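Local atomic coordinates of trichomaglin (Trichosanthes lepiniana, PDB entry 1SGL), a protein that is an S-like ribonuclease of the RNase T2 family and probably cleaves RNA. Residues L12-T17 against S36-T41; D6-A11 against H43-E48. All blocks are in the same frame, centred on the assembly; numbering follows the deposited sequence.

Overall arrangement
Both contacts join strand 7-14 to strand 40-47, which run antiparallel in the main sheet of this RNase T2 fold, and strand 176-184 pairs with strand 7-14 along its other edge. Contact 1 holds the end where strand 7-14 gives way to helix 15-18; contact 2 takes the rest of the pair, and their centres lie about 19 Å apart. They touch where Gln13 OE1 comes 2.8 Å from His43 ND1. The sequence from Phe40 to Pro47 closely resembles the family's active-site motif, which places His43 probably at the catalytic site. Sulfates beside Gln13, His43 and Arg46, probably from the crystallisation liquor, are consistent with phosphate binding beside the sheet face carrying Gln13 and Arg46.

Contact 1 of 2, residues L12-T17 against S36-T41; sequences LQWAGT and SPTQFT. With SO4 (sulfate ion), chain C.
The indole of Trp14 turns its edge to the face of Phe40 in a T-shaped pair, the centroids of its six-membered ring and the Phe40 ring 4.9 Å apart and the planes at 65°. Trp14 CE3 stands over the centre of the Phe40 ring, 3.6 Å from Phe40 CD1. Over one face of the indole lies the backbone N of Gln39, while the Thr38 side chain crosses the indole at about a right angle and brings CG2 obliquely to 3.4 Å from Trp14 CZ2. Having CG anti to the backbone N (chi1 -179°) lays the Trp14 ring along the chain of Thr38 to Phe40, and Pro205 O accepts from its NE1. Thr38 CG2 also packs 3.3 Å from Gly16 N.

Here two antiparallel strands of the RNase T2 sheet meet, and Trp14 is also the N-cap residue of helix 15-18. Gln13 and Thr41 form a hydrogen-bonded pair: Gln13 N gives to Thr41 O at 2.8 Å, and Thr41 N returns to Gln13 O at 2.9 Å. Trp14 and Phe40 follow as a non-hydrogen-bonded pair, their rings on the same face, where Leu136 and Leu179 also meet Phe40. One step on, Ala15 N reaches Gln39 O at 3.1 Å, the donor tilted 31° from the carbonyl plane, which carries the pairing into the first turn of the helix. On the other face the Thr41 hydroxyl bonds to Tyr82 OH, and the extended Gln13 chain carries NE2 to a weak hydrogen bond with a sulfate that Tyr82 N also binds.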
ATOM      1  N   LEU A  12      -1.871  -1.430   0.358  1.00 20.48           N
ATOM      2  CA  LEU A  12      -2.209  -0.343  -0.553  1.00 20.75           C
ATOM      3  C   LEU A  12      -3.230   0.561   0.119  1.00 21.88           C
ATOM      4  O   LEU A  12      -4.075   0.092   0.876  1.00 22.34           O
ATOM      5  CB  LEU A  12      -2.806  -0.883  -1.851  1.00 19.87           C
ATOM      6  CG  LEU A  12      -1.982  -1.898  -2.645  1.00 20.31           C
ATOM      7  CD1 LEU A  12      -2.743  -2.264  -3.921  1.00 20.36           C
ATOM      8  CD2 LEU A  12      -0.616  -1.319  -2.985  1.00 21.31           C
ATOM      9  N   GLN A  13      -3.148   1.857  -0.162  1.00 21.72           N
ATOM     10  CA  GLN A  13      -4.066   2.822   0.418  1.00 21.92           C
ATOM     11  C   GLN A  13      -4.901   3.494  -0.651  1.00 20.41           C
ATOM     12  O   GLN A  13      -4.405   3.776  -1.739  1.00 20.76           O
ATOM     13  CB  GLN A  13      -3.287   3.892   1.186  1.00 26.53           C
ATOM     14  CG  GLN A  13      -2.601   3.347   2.417  1.00 34.35           C
ATOM     15  CD  GLN A  13      -2.043   4.423   3.310  1.00 37.45           C
ATOM     16  OE1 GLN A  13      -1.405   4.124   4.320  1.00 42.63           O
ATOM     17  NE2 GLN A  13      -2.280   5.687   2.954  1.00 40.21           N
ATOM     18  N   TRP A  14      -6.165   3.749  -0.337  1.00 19.12           N
ATOM     19  CA  TRP A  14      -7.058   4.416  -1.273  1.00 18.65           C
ATOM     20  C   TRP A  14      -6.852   5.923  -1.127  1.00 18.67           C
ATOM     21  O   TRP A  14      -7.170   6.510  -0.087  1.00 18.41           O
ATOM     22  CB  TRP A  14      -8.523   4.059  -0.984  1.00 17.33           C
ATOM     23  CG  TRP A  14      -9.473   4.710  -1.950  1.00 18.10           C
ATOM     24  CD1 TRP A  14     -10.389   5.685  -1.674  1.00 17.61           C
ATOM     25  CD2 TRP A  14      -9.554   4.474  -3.364  1.00 17.32           C
ATOM     26  NE1 TRP A  14     -11.034   6.077  -2.831  1.00 17.27           N
ATOM     27  CE2 TRP A  14     -10.540   5.350  -3.880  1.00 17.36           C
ATOM     28  CE3 TRP A  14      -8.891   3.608  -4.242  1.00 16.89           C
ATOM     29  CZ2 TRP A  14     -10.876   5.384  -5.233  1.00 18.11           C
ATOM     30  CZ3 TRP A  14      -9.227   3.641  -5.595  1.00 16.67           C
ATOM     31  CH2 TRP A  14     -10.211   4.525  -6.073  1.00 19.07           C
ATOM     32  N   ALA A  15      -6.330   6.545  -2.174  1.00 19.12           N
ATOM     33  CA  ALA A  15      -6.046   7.978  -2.147  1.00 20.71           C
ATOM     34  C   ALA A  15      -7.224   8.857  -1.722  1.00 21.53           C
ATOM     35  O   ALA A  15      -7.048   9.799  -0.960  1.00 20.58           O
ATOM     36  CB  ALA A  15      -5.524   8.424  -3.502  1.00 19.83           C
ATOM     37  N   GLY A  16      -8.424   8.539  -2.202  1.00 23.08           N
ATOM     38  CA  GLY A  16      -9.583   9.342  -1.855  1.00 23.55           C
ATOM     39  C   GLY A  16      -9.838   9.449  -0.364  1.00 25.36           C
ATOM     40  O   GLY A  16     -10.224  10.505   0.144  1.00 26.34           O
ATOM     41  N   THR A  17      -9.618   8.354   0.351  1.00 25.49           N
ATOM     42  CA  THR A  17      -9.852   8.335   1.787  1.00 25.84           C
ATOM     43  C   THR A  17      -8.712   8.966   2.587  1.00 27.37           C
ATOM     44  O   THR A  17      -8.944   9.591   3.626  1.00 28.02           O
ATOM     45  CB  THR A  17     -10.103   6.889   2.266  1.00 25.80           C
ATOM     46  OG1 THR A  17     -11.258   6.374   1.591  1.00 26.54           O
ATOM     47  CG2 THR A  17     -10.328   6.838   3.774  1.00 23.83           C
ATOM     48  N   SER A  36      -5.516  13.946 -12.003  1.00 59.34           N
ATOM     49  CA  SER A  36      -5.281  12.529 -12.236  1.00 56.30           C
ATOM     50  C   SER A  36      -6.370  11.765 -11.492  1.00 53.22           C
ATOM     51  O   SER A  36      -6.921  12.262 -10.507  1.00 53.07           O
ATOM     52  CB  SER A  36      -3.907  12.119 -11.702  1.00 56.77           C
ATOM     53  OG  SER A  36      -3.731  10.713 -11.784  1.00 57.38           O
ATOM     54  N   PRO A  37      -6.703  10.554 -11.959  1.00 50.22           N
ATOM     55  CA  PRO A  37      -7.740   9.766 -11.288  1.00 46.98           C
ATOM     56  C   PRO A  37      -7.305   9.253  -9.919  1.00 42.89           C
ATOM     57  O   PRO A  37      -6.124   9.028  -9.666  1.00 43.25           O
ATOM     58  CB  PRO A  37      -8.008   8.637 -12.277  1.00 47.84           C
ATOM     59  CG  PRO A  37      -6.665   8.436 -12.913  1.00 49.04           C
ATOM     60  CD  PRO A  37      -6.219   9.861 -13.165  1.00 50.42           C
ATOM     61  N   THR A  38      -8.280   9.086  -9.036  1.00 38.59           N
ATOM     62  CA  THR A  38      -8.035   8.594  -7.693  1.00 33.33           C
ATOM     63  C   THR A  38      -7.762   7.102  -7.806  1.00 30.36           C
ATOM     64  O   THR A  38      -8.475   6.390  -8.506  1.00 29.00           O
ATOM     65  CB  THR A  38      -9.266   8.847  -6.803  1.00 32.43           C
ATOM     66  OG1 THR A  38      -9.484  10.257  -6.708  1.00 33.41           O
ATOM     67  CG2 THR A  38      -9.063   8.277  -5.416  1.00 30.81           C
ATOM     68  N   GLN A  39      -6.727   6.633  -7.121  1.00 27.90           N
ATOM     69  CA  GLN A  39      -6.372   5.224  -7.188  1.00 26.40           C
ATOM     70  C   GLN A  39      -5.758   4.688  -5.908  1.00 23.79           C
ATOM     71  O   GLN A  39      -5.513   5.435  -4.956  1.00 22.88           O
ATOM     72  CB  GLN A  39      -5.360   4.995  -8.303  1.00 28.80           C
ATOM     73  CG  GLN A  39      -5.803   5.420  -9.682  1.00 35.71           C
ATOM     74  CD  GLN A  39      -4.832   4.947 -10.741  1.00 38.06           C
ATOM     75  OE1 GLN A  39      -3.625   5.192 -10.644  1.00 40.14           O
ATOM     76  NE2 GLN A  39      -5.348   4.255 -11.755  1.00 39.46           N
ATOM     77  N   PHE A  40      -5.517   3.380  -5.904  1.00 19.37           N
ATOM     78  CA  PHE A  40      -4.853   2.731  -4.784  1.00 18.68           C
ATOM     79  C   PHE A  40      -3.365   2.963  -5.030  1.00 18.22           C
ATOM     80  O   PHE A  40      -2.890   2.768  -6.146  1.00 17.21           O
ATOM     81  CB  PHE A  40      -5.093   1.216  -4.774  1.00 16.56           C
ATOM     82  CG  PHE A  40      -6.350   0.797  -4.067  1.00 16.63           C
ATOM     83  CD1 PHE A  40      -7.454   0.350  -4.788  1.00 17.59           C
ATOM     84  CD2 PHE A  40      -6.435   0.862  -2.684  1.00 15.81           C
ATOM     85  CE1 PHE A  40      -8.633  -0.029  -4.129  1.00 16.86           C
ATOM     86  CE2 PHE A  40      -7.606   0.491  -2.017  1.00 15.35           C
ATOM     87  CZ  PHE A  40      -8.703   0.045  -2.738  1.00 16.89           C
ATOM     88  N   THR A  41      -2.644   3.394  -4.003  1.00 18.01           N
ATOM     89  CA  THR A  41      -1.200   3.606  -4.111  1.00 17.20           C
ATOM     90  C   THR A  41      -0.518   2.733  -3.054  1.00 18.58           C
ATOM     91  O   THR A  41      -1.160   2.229  -2.129  1.00 18.40           O
ATOM     92  CB  THR A  41      -0.803   5.091  -3.882  1.00 16.70           C
ATOM     93  OG1 THR A  41      -1.227   5.512  -2.577  1.00 14.09           O
ATOM     94  CG2 THR A  41      -1.450   5.985  -4.951  1.00 13.98           C
TER
HETATM   95  S   SO4 C 252       0.935   7.944   4.800  1.00 62.99           S
HETATM   96  O1  SO4 C 252       0.014   6.791   4.776  1.00 64.03           O
HETATM   97  O2  SO4 C 252       0.162   9.172   5.053  1.00 63.95           O
HETATM   98  O3  SO4 C 252       1.623   8.061   3.502  1.00 63.12           O
HETATM   99  O4  SO4 C 252       1.928   7.750   5.868  1.00 63.08           O

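Contact 2 of 2, residues D6-A11 against H43-E48; sequences DYFILA and HGLRPE. With SO4 (sulfate ion), chain B; SO4 (sulfate ion), chain D.
A classic beta bulge, with His43 and Gly44 both facing Ala11, interrupts the antiparallel pairing of strands 7-14 and 40-47; strand 40-47 carries what is probably the active-site segment of this RNase T2 enzyme. Ala11 O accepts from His43 N at 2.9 Å and only weakly from Gly44 N at 3.4 Å. Ala11 N returns a bond to Gly44 O; beyond the bulge, Ile9 and Arg46 exchange both backbone bonds and Glu48 N closes on Tyr7 O. Phe8, Leu10, Leu45 and Pro47 share the hydrophobic face, where Phe8 CE2 is 4.2 Å from Pro47 CG and Thr123 of helix 116-129 meets both leucines.

On the other face, Arg46 starts with CG between the backbone N and carbonyl carbon (chi1 71°) and then runs extended beside Ile9. Ile9 CD1 sits 3.7 Å above the guanidinium plane, toward its rim, and also touches the Glu48 chain, 3.7 Å from OE2. Arg46 NH2 donates to a sulfate oxygen, O4, at 3.2 Å. An alanine in place of Arg46 would probably leave this sulfate without that donor and uncover one flank of Ile9. At the bulge, the His43 ring meets a second sulfate at its edge: NE2 donates to O3 at 2.8 Å in an almost straight bond of 172°.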
ATOM      1  N   ASP A   6       5.898 -16.806   6.778  1.00 29.51           N
ATOM      2  CA  ASP A   6       5.632 -17.548   5.554  1.00 28.32           C
ATOM      3  C   ASP A   6       5.249 -16.617   4.423  1.00 26.90           C
ATOM      4  O   ASP A   6       5.561 -16.877   3.263  1.00 26.36           O
ATOM      5  CB  ASP A   6       4.466 -18.539   5.724  1.00 30.04           C
ATOM      6  CG  ASP A   6       4.785 -19.699   6.658  1.00 31.12           C
ATOM      7  OD1 ASP A   6       5.899 -20.262   6.591  1.00 30.21           O
ATOM      8  OD2 ASP A   6       3.894 -20.062   7.447  1.00 32.89           O
ATOM      9  N   TYR A   7       4.571 -15.527   4.762  1.00 26.64           N
ATOM     10  CA  TYR A   7       4.090 -14.623   3.733  1.00 26.01           C
ATOM     11  C   TYR A   7       4.452 -13.151   3.849  1.00 25.10           C
ATOM     12  O   TYR A   7       4.848 -12.668   4.904  1.00 25.16           O
ATOM     13  CB  TYR A   7       2.566 -14.737   3.654  1.00 25.17           C
ATOM     14  CG  TYR A   7       2.054 -16.164   3.667  1.00 25.25           C
ATOM     15  CD1 TYR A   7       1.608 -16.760   4.853  1.00 25.80           C
ATOM     16  CD2 TYR A   7       2.016 -16.918   2.495  1.00 23.91           C
ATOM     17  CE1 TYR A   7       1.136 -18.075   4.864  1.00 24.16           C
ATOM     18  CE2 TYR A   7       1.550 -18.226   2.497  1.00 24.78           C
ATOM     19  CZ  TYR A   7       1.113 -18.797   3.684  1.00 25.11           C
ATOM     20  OH  TYR A   7       0.672 -20.094   3.679  1.00 24.66           O
ATOM     21  N   PHE A   8       4.300 -12.457   2.726  1.00 24.51           N
ATOM     22  CA  PHE A   8       4.531 -11.026   2.633  1.00 22.90           C
ATOM     23  C   PHE A   8       3.167 -10.363   2.444  1.00 22.89           C
ATOM     24  O   PHE A   8       2.246 -10.946   1.861  1.00 21.85           O
ATOM     25  CB  PHE A   8       5.397 -10.683   1.417  1.00 24.82           C
ATOM     26  CG  PHE A   8       6.860 -10.944   1.607  1.00 24.91           C
ATOM     27  CD1 PHE A   8       7.489 -11.978   0.922  1.00 27.18           C
ATOM     28  CD2 PHE A   8       7.618 -10.138   2.453  1.00 26.36           C
ATOM     29  CE1 PHE A   8       8.864 -12.208   1.078  1.00 28.94           C
ATOM     30  CE2 PHE A   8       8.983 -10.354   2.618  1.00 26.91           C
ATOM     31  CZ  PHE A   8       9.609 -11.390   1.929  1.00 28.42           C
ATOM     32  N   ILE A   9       3.036  -9.149   2.953  1.00 22.09           N
ATOM     33  CA  ILE A   9       1.815  -8.398   2.786  1.00 21.66           C
ATOM     34  C   ILE A   9       2.163  -7.103   2.064  1.00 21.57           C
ATOM     35  O   ILE A   9       3.097  -6.391   2.462  1.00 22.51           O
ATOM     36  CB  ILE A   9       1.168  -8.019   4.131  1.00 24.72           C
ATOM     37  CG1 ILE A   9       0.840  -9.279   4.934  1.00 26.19           C
ATOM     38  CG2 ILE A   9      -0.111  -7.207   3.878  1.00 24.61           C
ATOM     39  CD1 ILE A   9       0.262  -8.990   6.297  1.00 29.26           C
ATOM     40  N   LEU A  10       1.428  -6.820   0.992  1.00 20.01           N
ATOM     41  CA  LEU A  10       1.597  -5.589   0.227  1.00 19.14           C
ATOM     42  C   LEU A  10       0.386  -4.742   0.583  1.00 18.20           C
ATOM     43  O   LEU A  10      -0.736  -5.061   0.196  1.00 18.01           O
ATOM     44  CB  LEU A  10       1.607  -5.859  -1.281  1.00 19.32           C
ATOM     45  CG  LEU A  10       1.608  -4.616  -2.191  1.00 21.40           C
ATOM     46  CD1 LEU A  10       2.835  -3.758  -1.928  1.00 21.29           C
ATOM     47  CD2 LEU A  10       1.573  -5.056  -3.653  1.00 21.68           C
ATOM     48  N   ALA A  11       0.617  -3.675   1.335  1.00 18.15           N
ATOM     49  CA  ALA A  11      -0.448  -2.787   1.767  1.00 18.53           C
ATOM     50  C   ALA A  11      -0.638  -1.615   0.812  1.00 19.46           C
ATOM     51  O   ALA A  11       0.315  -0.900   0.491  1.00 19.17           O
ATOM     52  CB  ALA A  11      -0.146  -2.273   3.166  1.00 17.60           C
ATOM     53  N   HIS A  43       1.625   1.621   0.130  1.00 19.59           N
ATOM     54  CA  HIS A  43       1.976   2.116   1.447  1.00 21.01           C
ATOM     55  C   HIS A  43       3.281   1.405   1.818  1.00 21.11           C
ATOM     56  O   HIS A  43       4.216   2.034   2.305  1.00 22.87           O
ATOM     57  CB  HIS A  43       0.919   1.797   2.500  1.00 21.48           C
ATOM     58  CG  HIS A  43       1.315   2.244   3.871  1.00 24.87           C
ATOM     59  ND1 HIS A  43       1.303   3.570   4.251  1.00 25.78           N
ATOM     60  CD2 HIS A  43       1.848   1.561   4.913  1.00 25.16           C
ATOM     61  CE1 HIS A  43       1.817   3.686   5.463  1.00 26.59           C
ATOM     62  NE2 HIS A  43       2.157   2.482   5.887  1.00 25.88           N
ATOM     63  N   GLY A  44       3.342   0.095   1.570  1.00 20.87           N
ATOM     64  CA  GLY A  44       4.549  -0.661   1.877  1.00 21.95           C
ATOM     65  C   GLY A  44       4.422  -2.177   1.800  1.00 23.06           C
ATOM     66  O   GLY A  44       3.316  -2.728   1.754  1.00 22.78           O
ATOM     67  N   LEU A  45       5.570  -2.847   1.774  1.00 22.48           N
ATOM     68  CA  LEU A  45       5.649  -4.300   1.724  1.00 22.71           C
ATOM     69  C   LEU A  45       6.268  -4.747   3.051  1.00 24.00           C
ATOM     70  O   LEU A  45       7.224  -4.133   3.528  1.00 24.02           O
ATOM     71  CB  LEU A  45       6.554  -4.740   0.574  1.00 22.91           C
ATOM     72  CG  LEU A  45       6.771  -6.250   0.427  1.00 24.75           C
ATOM     73  CD1 LEU A  45       5.554  -6.877  -0.245  1.00 23.83           C
ATOM     74  CD2 LEU A  45       8.016  -6.516  -0.395  1.00 25.10           C
ATOM     75  N   ARG A  46       5.742  -5.807   3.653  1.00 24.16           N
ATOM     76  CA  ARG A  46       6.293  -6.263   4.922  1.00 25.08           C
ATOM     77  C   ARG A  46       6.057  -7.744   5.178  1.00 26.09           C
ATOM     78  O   ARG A  46       5.136  -8.337   4.620  1.00 23.66           O
ATOM     79  CB  ARG A  46       5.690  -5.459   6.076  1.00 25.00           C
ATOM     80  CG  ARG A  46       4.232  -5.775   6.367  1.00 24.01           C
ATOM     81  CD  ARG A  46       3.712  -4.945   7.524  1.00 26.43           C
ATOM     82  NE  ARG A  46       2.472  -5.481   8.096  1.00 28.39           N
ATOM     83  CZ  ARG A  46       1.251  -5.243   7.624  1.00 28.63           C
ATOM     84  NH1 ARG A  46       1.076  -4.470   6.557  1.00 28.49           N
ATOM     85  NH2 ARG A  46       0.199  -5.765   8.235  1.00 29.73           N
ATOM     86  N   PRO A  47       6.910  -8.361   6.013  1.00 28.05           N
ATOM     87  CA  PRO A  47       6.778  -9.785   6.346  1.00 29.54           C
ATOM     88  C   PRO A  47       5.566  -9.918   7.260  1.00 30.99           C
ATOM     89  O   PRO A  47       5.347  -9.062   8.115  1.00 31.14           O
ATOM     90  CB  PRO A  47       8.073 -10.096   7.099  1.00 29.85           C
ATOM     91  CG  PRO A  47       9.046  -9.034   6.601  1.00 29.91           C
ATOM     92  CD  PRO A  47       8.172  -7.811   6.541  1.00 28.79           C
ATOM     93  N   GLU A  48       4.775 -10.970   7.083  1.00 32.72           N
ATOM     94  CA  GLU A  48       3.608 -11.170   7.934  1.00 35.13           C
ATOM     95  C   GLU A  48       3.984 -11.996   9.165  1.00 37.06           C
ATOM     96  O   GLU A  48       4.261 -13.189   9.062  1.00 36.65           O
ATOM     97  CB  GLU A  48       2.496 -11.869   7.147  1.00 35.89           C
ATOM     98  CG  GLU A  48       1.279 -12.244   7.984  1.00 37.29           C
ATOM     99  CD  GLU A  48       0.106 -12.722   7.139  1.00 38.31           C
ATOM    100  OE1 GLU A  48       0.316 -13.549   6.230  1.00 36.60           O
ATOM    101  OE2 GLU A  48      -1.030 -12.274   7.392  1.00 40.10           O
TER
HETATM  102  S   SO4 B 251       3.513   0.824   9.140  1.00 54.25           S
HETATM  103  O1  SO4 B 251       3.079   0.902  10.546  1.00 55.18           O
HETATM  104  O2  SO4 B 251       4.972   0.615   9.099  1.00 54.76           O
HETATM  105  O3  SO4 B 251       3.175   2.083   8.458  1.00 55.68           O
HETATM  106  O4  SO4 B 251       2.831  -0.295   8.457  1.00 55.34           O
HETATM  107  S   SO4 D 253      -3.394  -5.183   7.483  1.00 81.83           S
HETATM  108  O1  SO4 D 253      -3.351  -4.132   8.519  1.00 81.58           O
HETATM  109  O2  SO4 D 253      -2.562  -4.779   6.329  1.00 80.97           O
HETATM  110  O3  SO4 D 253      -4.795  -5.361   7.051  1.00 81.59           O
HETATM  111  O4  SO4 D 253      -2.874  -6.448   8.040  1.00 81.12           O
HETATM  112  O   HOH W   1       3.794 -15.190   7.595  1.00 23.63           O